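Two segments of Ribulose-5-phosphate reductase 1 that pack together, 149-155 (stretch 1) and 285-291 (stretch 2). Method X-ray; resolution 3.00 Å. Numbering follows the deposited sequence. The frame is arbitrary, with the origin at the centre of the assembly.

Stretch 1 149-155: SLHAIRR
Stretch 2 (285-291) KDFQDVV

Two helical segments of one chain, far apart in sequence, cross nearly at right angles: their N-to-C directions make an angle of 101°, and their axes come no closer than 10.0 Å. The contact is small, burying 245 Å² in all; the nearest CA atoms across the two segments are those of H151 and D286, 6.5 Å apart. Both backbones keep helical phi/psi values, near -60/-45 through most of their length, although psi rises to -10° at R154 and -20° at R155. Regular i to i+4 bonds hold each segment, such as R154 N to L150 O and V290 N to D286 O, both 2.9 Å. R155 N instead makes its shorter bond to A152 O, 2.8 Å.

The apolar part of the contact belongs to L150, which points toward the second helix with chi1 t and chi2 p. Its CD2 lies 4.0 Å from CG2 of V290 (chi1 t) and 3.7 Å from CB of D289, so a single leucine methyl, CD2, packs against both a valine methyl and the CB of an acid. Leucine suits this buried position because it fills space without needing a polar partner.

The charged pairing is R154 with D289. Both point toward the opposing helix; the arginine is m, t, t with chi4 -85°, the aspartate m with chi2 -14°. The long arginine carries its charge from an exposed position across to the short acid. NH1 of R154 stands 3.6 Å from OD2 of D289, which lies over one face of the guanidinium. This salt bridge is therefore purely electrostatic, with no N-H directed at the oxygen.

H151 (chi1 t, chi2 53°) points sideways and D286 (chi1 m, chi2 -39°) toward the first helix. ND1 of H151 is 3.2 Å from OD2 of D286, but the angle is too poor for a hydrogen bond; that oxygen is hydrogen-bonded just outside the two stretches.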

# COMPACT_ATOMS: atom_id res chain seq x y z
N SER A 149 -3.51 -4.85 1.76
CA SER A 149 -4.10 -5.21 3.05
C SER A 149 -5.32 -6.11 2.87
O SER A 149 -5.37 -7.21 3.44
CB SER A 149 -4.45 -3.95 3.82
OG SER A 149 -5.08 -4.26 5.04
N LEU A 150 -6.31 -5.66 2.09
CA LEU A 150 -7.50 -6.48 1.89
C LEU A 150 -7.15 -7.86 1.34
O LEU A 150 -7.77 -8.86 1.72
CB LEU A 150 -8.48 -5.78 0.95
CG LEU A 150 -9.72 -6.60 0.62
CD1 LEU A 150 -10.72 -6.56 1.76
CD2 LEU A 150 -10.35 -6.15 -0.69
N HIS A 151 -6.18 -7.93 0.42
CA HIS A 151 -5.75 -9.21 -0.11
C HIS A 151 -5.30 -10.14 1.01
O HIS A 151 -5.76 -11.29 1.10
CB HIS A 151 -4.61 -9.01 -1.12
CG HIS A 151 -4.28 -10.23 -1.91
ND1 HIS A 151 -5.23 -10.95 -2.61
CD2 HIS A 151 -3.11 -10.90 -2.08
CE1 HIS A 151 -4.66 -11.99 -3.19
NE2 HIS A 151 -3.37 -11.99 -2.88
N ALA A 152 -4.44 -9.63 1.89
CA ALA A 152 -4.04 -10.43 3.05
C ALA A 152 -5.24 -10.89 3.88
O ALA A 152 -5.39 -12.08 4.17
CB ALA A 152 -3.06 -9.65 3.93
N ILE A 153 -6.13 -9.95 4.25
CA ILE A 153 -7.28 -10.32 5.08
C ILE A 153 -8.09 -11.42 4.41
O ILE A 153 -8.59 -12.35 5.07
CB ILE A 153 -8.17 -9.10 5.38
CG1 ILE A 153 -7.43 -8.03 6.15
CG2 ILE A 153 -9.41 -9.53 6.15
CD1 ILE A 153 -8.26 -6.78 6.33
N ARG A 154 -8.26 -11.33 3.10
CA ARG A 154 -9.05 -12.31 2.38
C ARG A 154 -8.32 -13.65 2.24
O ARG A 154 -8.94 -14.63 1.83
CB ARG A 154 -9.43 -11.73 1.02
CG ARG A 154 -10.60 -10.74 1.07
CD ARG A 154 -10.83 -10.15 -0.31
NE ARG A 154 -12.06 -9.36 -0.41
CZ ARG A 154 -13.25 -9.88 -0.66
NH1 ARG A 154 -14.32 -9.09 -0.74
NH2 ARG A 154 -13.38 -11.19 -0.84
N ARG A 155 -7.02 -13.70 2.58
CA ARG A 155 -6.30 -14.97 2.62
C ARG A 155 -6.72 -15.86 3.79
O ARG A 155 -6.49 -17.07 3.76
CB ARG A 155 -4.79 -14.72 2.65
CG ARG A 155 -4.28 -13.83 1.49
CD ARG A 155 -4.37 -14.49 0.12
NE ARG A 155 -3.78 -15.82 0.15
CZ ARG A 155 -2.48 -16.06 0.06
NH1 ARG A 155 -1.63 -15.04 -0.10
NH2 ARG A 155 -2.02 -17.31 0.11
N LYS A 285 -9.15 -7.59 -9.03
CA LYS A 285 -10.34 -7.87 -8.22
C LYS A 285 -10.27 -7.18 -6.86
O LYS A 285 -11.29 -6.70 -6.35
CB LYS A 285 -10.53 -9.38 -8.06
N ASP A 286 -9.06 -7.10 -6.27
CA ASP A 286 -8.90 -6.36 -5.01
C ASP A 286 -9.08 -4.85 -5.20
O ASP A 286 -9.62 -4.18 -4.31
CB ASP A 286 -7.53 -6.66 -4.38
CG ASP A 286 -7.23 -8.15 -4.28
OD1 ASP A 286 -8.18 -8.92 -3.98
OD2 ASP A 286 -6.07 -8.54 -4.51
N PHE A 287 -8.66 -4.29 -6.34
CA PHE A 287 -8.94 -2.87 -6.57
C PHE A 287 -10.43 -2.61 -6.72
O PHE A 287 -10.96 -1.64 -6.15
CB PHE A 287 -8.18 -2.37 -7.79
CG PHE A 287 -6.72 -2.07 -7.53
CD1 PHE A 287 -6.32 -0.82 -7.08
CD2 PHE A 287 -5.75 -3.00 -7.82
CE1 PHE A 287 -4.98 -0.53 -6.87
CE2 PHE A 287 -4.41 -2.71 -7.62
CZ PHE A 287 -4.02 -1.47 -7.15
N GLN A 288 -11.15 -3.48 -7.46
CA GLN A 288 -12.60 -3.29 -7.56
C GLN A 288 -13.28 -3.45 -6.20
O GLN A 288 -14.18 -2.67 -5.86
CB GLN A 288 -13.21 -4.26 -8.57
CG GLN A 288 -14.67 -3.91 -8.94
CD GLN A 288 -14.79 -2.63 -9.79
OE1 GLN A 288 -15.44 -1.65 -9.39
NE2 GLN A 288 -14.21 -2.66 -10.99
N ASP A 289 -12.85 -4.43 -5.39
CA ASP A 289 -13.41 -4.60 -4.05
C ASP A 289 -13.13 -3.39 -3.16
O ASP A 289 -14.02 -2.94 -2.41
CB ASP A 289 -12.86 -5.87 -3.41
CG ASP A 289 -13.31 -7.14 -4.12
OD1 ASP A 289 -14.26 -7.06 -4.93
OD2 ASP A 289 -12.73 -8.22 -3.84
N VAL A 290 -11.92 -2.83 -3.23
CA VAL A 290 -11.57 -1.70 -2.38
C VAL A 290 -12.37 -0.46 -2.77
O VAL A 290 -12.79 0.32 -1.91
CB VAL A 290 -10.06 -1.41 -2.44
CG1 VAL A 290 -9.77 -0.02 -1.85
CG2 VAL A 290 -9.27 -2.49 -1.73
N VAL A 291 -12.58 -0.25 -4.08
CA VAL A 291 -13.43 0.85 -4.52
C VAL A 291 -14.86 0.64 -4.03
O VAL A 291 -15.47 1.53 -3.44
CB VAL A 291 -13.36 1.02 -6.04
CG1 VAL A 291 -14.55 1.82 -6.54
CG2 VAL A 291 -12.07 1.71 -6.41